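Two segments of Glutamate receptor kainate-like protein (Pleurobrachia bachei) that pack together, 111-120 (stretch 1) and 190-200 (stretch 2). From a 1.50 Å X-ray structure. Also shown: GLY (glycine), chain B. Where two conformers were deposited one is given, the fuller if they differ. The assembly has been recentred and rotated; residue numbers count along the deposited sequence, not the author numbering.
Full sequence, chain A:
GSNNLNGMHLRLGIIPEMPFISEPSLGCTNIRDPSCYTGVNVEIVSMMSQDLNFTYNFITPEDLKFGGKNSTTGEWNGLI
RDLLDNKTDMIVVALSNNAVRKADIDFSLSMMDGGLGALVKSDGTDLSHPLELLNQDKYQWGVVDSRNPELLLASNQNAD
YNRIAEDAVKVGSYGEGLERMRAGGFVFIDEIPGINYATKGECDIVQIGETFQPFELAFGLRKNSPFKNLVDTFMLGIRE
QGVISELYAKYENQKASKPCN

Stretch 1 (111-120) MMDGGLGALV
Stretch 2, residues 190-200: DEIPGINYATK

Stretch 2 enters as a short strand, turns at a cis-proline and continues as a helix. Strand 190-192 pairs with the extended strand 112-120, antiparallel at 125° between N-to-C directions; beyond it Pro 193, Ile 195, Asn 196 and Thr 199 touch stretch 1. Asp 190 (phi/psi -151/-157) opens the register opposite Gly 117 as a hydrogen-bonded pair: Gly 117 N gives to Asp 190 O at 2.9 Å, and Asp 190 N to Gly 117 O at 3.1 Å. Its side chain has chi1 t and chi2 -86°, and Asp 190 OD1 accepts a weak hydrogen bond from Glu 191 N at 2.7 Å.

Glu 191 (-104/131) sits in the non-hydrogen-bonded pair with Leu 116, CA to CA 4.7 Å. Here CA-H...O contacts fill in, Glu 191 CA to Gly 115 O at 3.3 Å and Leu 116 CA to Asp 190 O at 3.2 Å. Both side chains share one face, each with chi1 m and chi2 t; Glu 191 OE1 accepts from the ligand glycine N at 2.8 Å.

Ile 192 (-91/154) closes the ladder with Gly 115: Ile 192 N to Gly 115 O is 2.8 Å, Gly 115 N to Ile 192 O 3.2 Å. The rule here is bulk against glycine: the face carrying Ile 192 (chi1 p, chi2 145°) meets Gly 115 and Gly 117, and Ile 192 CG2 takes room that a CB on Gly 117 would crowd at 3.3 Å. A CB on Gly 114 would clash with Ile 192 O at 2.8 Å.

Pro 193 (-79/-13), after its cis peptide, sets CG 4.1 Å from SD of Met 112 (p, t, p). Ile 195 N then bonds back to Glu 191 O at 2.9 Å. Ile 195 (t, t) points toward the strand, its CG1 3.9 Å from CD2 of Leu 119 (m, p). That CD2 lies 4.0 Å from OG1 of Thr 199, the first residue past the helix; the hydroxyl donates to Ile 195 O at 2.8 Å.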

# COMPACT_ATOMS: atom_id res chain seq x y z
N MET A 111 -16.10 15.15 -10.42
CA MET A 111 -16.74 15.86 -9.31
C MET A 111 -17.27 17.24 -9.74
O MET A 111 -18.22 17.74 -9.15
CB MET A 111 -15.77 15.97 -8.10
CG MET A 111 -14.47 16.67 -8.37
SD MET A 111 -13.46 16.72 -6.86
CE MET A 111 -12.53 15.29 -7.41
N MET A 112 -16.68 17.85 -10.75
CA MET A 112 -17.10 19.15 -11.24
C MET A 112 -16.30 19.50 -12.46
O MET A 112 -15.32 18.82 -12.81
CB MET A 112 -16.95 20.22 -10.18
CG MET A 112 -15.55 20.50 -9.84
SD MET A 112 -15.35 21.64 -8.40
CE MET A 112 -16.17 20.81 -7.15
N ASP A 113 -16.75 20.52 -13.18
CA ASP A 113 -16.04 21.05 -14.35
C ASP A 113 -15.21 22.26 -13.97
O ASP A 113 -15.64 23.13 -13.21
CB ASP A 113 -17.02 21.42 -15.45
CG ASP A 113 -17.81 20.25 -15.99
OD1 ASP A 113 -17.37 19.08 -15.87
OD2 ASP A 113 -18.88 20.52 -16.58
N GLY A 114 -14.01 22.29 -14.52
CA GLY A 114 -13.13 23.43 -14.38
C GLY A 114 -12.75 24.03 -15.71
O GLY A 114 -13.24 23.66 -16.78
N GLY A 115 -11.86 25.01 -15.63
CA GLY A 115 -11.33 25.65 -16.81
C GLY A 115 -10.12 26.50 -16.42
O GLY A 115 -9.76 26.58 -15.27
N LEU A 116 -9.47 27.09 -17.41
CA LEU A 116 -8.33 27.98 -17.13
C LEU A 116 -8.80 29.42 -17.06
O LEU A 116 -9.66 29.87 -17.81
CB LEU A 116 -7.26 27.84 -18.21
CG LEU A 116 -6.64 26.44 -18.37
CD1 LEU A 116 -5.51 26.44 -19.43
CD2 LEU A 116 -6.19 25.87 -17.07
N GLY A 117 -8.18 30.13 -16.15
CA GLY A 117 -8.33 31.57 -16.08
C GLY A 117 -6.98 32.22 -15.92
O GLY A 117 -6.11 31.70 -15.26
N ALA A 118 -6.87 33.40 -16.51
CA ALA A 118 -5.67 34.22 -16.41
C ALA A 118 -5.98 35.36 -15.45
O ALA A 118 -6.82 36.21 -15.78
CB ALA A 118 -5.30 34.74 -17.77
N LEU A 119 -5.36 35.35 -14.26
CA LEU A 119 -5.68 36.33 -13.24
C LEU A 119 -4.46 37.23 -13.00
O LEU A 119 -3.31 36.81 -13.15
CB LEU A 119 -6.17 35.64 -11.96
CG LEU A 119 -7.66 35.26 -11.94
CD1 LEU A 119 -8.04 34.22 -12.98
CD2 LEU A 119 -8.00 34.79 -10.51
N VAL A 120 -4.74 38.49 -12.62
CA VAL A 120 -3.68 39.50 -12.51
C VAL A 120 -4.10 40.52 -11.47
O VAL A 120 -5.30 40.73 -11.28
CB VAL A 120 -3.41 40.17 -13.89
CG1 VAL A 120 -4.61 41.01 -14.32
CG2 VAL A 120 -2.10 40.98 -13.88
N ASP A 190 -4.11 29.61 -14.23
CA ASP A 190 -4.38 28.36 -13.51
C ASP A 190 -5.87 28.08 -13.53
O ASP A 190 -6.55 28.48 -14.46
CB ASP A 190 -3.77 28.43 -12.11
CG ASP A 190 -3.47 27.04 -11.53
OD1 ASP A 190 -4.36 26.42 -10.95
OD2 ASP A 190 -2.32 26.59 -11.68
N GLU A 191 -6.36 27.30 -12.58
CA GLU A 191 -7.65 26.64 -12.72
C GLU A 191 -8.76 27.27 -11.93
O GLU A 191 -8.67 27.47 -10.73
CB GLU A 191 -7.57 25.17 -12.28
CG GLU A 191 -6.48 24.38 -13.05
CD GLU A 191 -6.46 22.89 -12.71
OE1 GLU A 191 -7.01 22.51 -11.64
OE2 GLU A 191 -5.90 22.12 -13.54
N ILE A 192 -9.88 27.51 -12.61
CA ILE A 192 -11.12 27.84 -11.96
C ILE A 192 -11.82 26.50 -11.73
O ILE A 192 -11.57 25.57 -12.47
CB ILE A 192 -11.98 28.78 -12.81
CG1 ILE A 192 -12.31 28.10 -14.13
CG2 ILE A 192 -11.25 30.12 -13.07
CD1 ILE A 192 -13.63 28.42 -14.66
N PRO A 193 -12.68 26.41 -10.73
CA PRO A 193 -13.05 27.46 -9.76
C PRO A 193 -12.06 27.69 -8.66
O PRO A 193 -12.17 28.68 -7.93
CB PRO A 193 -14.37 26.93 -9.18
CG PRO A 193 -14.24 25.49 -9.24
CD PRO A 193 -13.48 25.18 -10.53
N GLY A 194 -11.11 26.79 -8.50
CA GLY A 194 -10.25 26.86 -7.32
C GLY A 194 -9.55 28.20 -7.15
O GLY A 194 -9.41 28.68 -6.01
N ILE A 195 -9.04 28.78 -8.22
CA ILE A 195 -8.34 30.05 -8.09
C ILE A 195 -9.28 31.19 -7.67
O ILE A 195 -8.81 32.19 -7.12
CB ILE A 195 -7.54 30.38 -9.36
CG1 ILE A 195 -6.54 31.48 -9.08
CG2 ILE A 195 -8.45 30.78 -10.50
CD1 ILE A 195 -5.59 31.68 -10.18
N ASN A 196 -10.58 31.05 -7.89
CA ASN A 196 -11.52 32.05 -7.41
C ASN A 196 -11.72 31.89 -5.92
O ASN A 196 -11.88 32.89 -5.21
CB ASN A 196 -12.85 31.94 -8.14
CG ASN A 196 -12.77 32.32 -9.60
OD1 ASN A 196 -13.54 31.79 -10.43
ND2 ASN A 196 -11.87 33.20 -9.95
N TYR A 197 -11.67 30.66 -5.39
CA TYR A 197 -11.66 30.47 -3.96
C TYR A 197 -10.38 31.08 -3.36
O TYR A 197 -10.40 31.77 -2.35
CB TYR A 197 -11.76 28.97 -3.61
CG TYR A 197 -11.48 28.65 -2.16
CD1 TYR A 197 -10.18 28.46 -1.73
CD2 TYR A 197 -12.51 28.55 -1.22
CE1 TYR A 197 -9.89 28.20 -0.40
CE2 TYR A 197 -12.23 28.28 0.13
CZ TYR A 197 -10.91 28.12 0.51
OH TYR A 197 -10.63 27.84 1.84
N ALA A 198 -9.24 30.80 -3.98
CA ALA A 198 -7.93 31.19 -3.45
C ALA A 198 -7.80 32.70 -3.36
O ALA A 198 -7.04 33.20 -2.50
CB ALA A 198 -6.80 30.62 -4.31
N THR A 199 -8.52 33.42 -4.22
CA THR A 199 -8.47 34.89 -4.28
C THR A 199 -9.73 35.56 -3.82
O THR A 199 -9.94 36.75 -4.08
CB THR A 199 -8.13 35.37 -5.72
OG1 THR A 199 -9.11 34.93 -6.67
CG2 THR A 199 -6.76 34.87 -6.10
N LYS A 200 -10.58 34.83 -3.10
CA LYS A 200 -11.83 35.37 -2.59
C LYS A 200 -11.55 36.58 -1.72
O LYS A 200 -10.68 36.54 -0.85
CB LYS A 200 -12.58 34.30 -1.78
CG LYS A 200 -13.99 34.69 -1.33
CD LYS A 200 -14.62 33.60 -0.44
CE LYS A 200 -15.87 34.09 0.30
NZ LYS A 200 -15.81 33.86 1.80
N GLY B . -5.86 20.28 -10.39
CA GLY B . -4.45 20.39 -10.84
C GLY B . -3.97 19.24 -11.65
O GLY B . -2.85 19.27 -12.20
OXT GLY B . -4.69 18.21 -11.80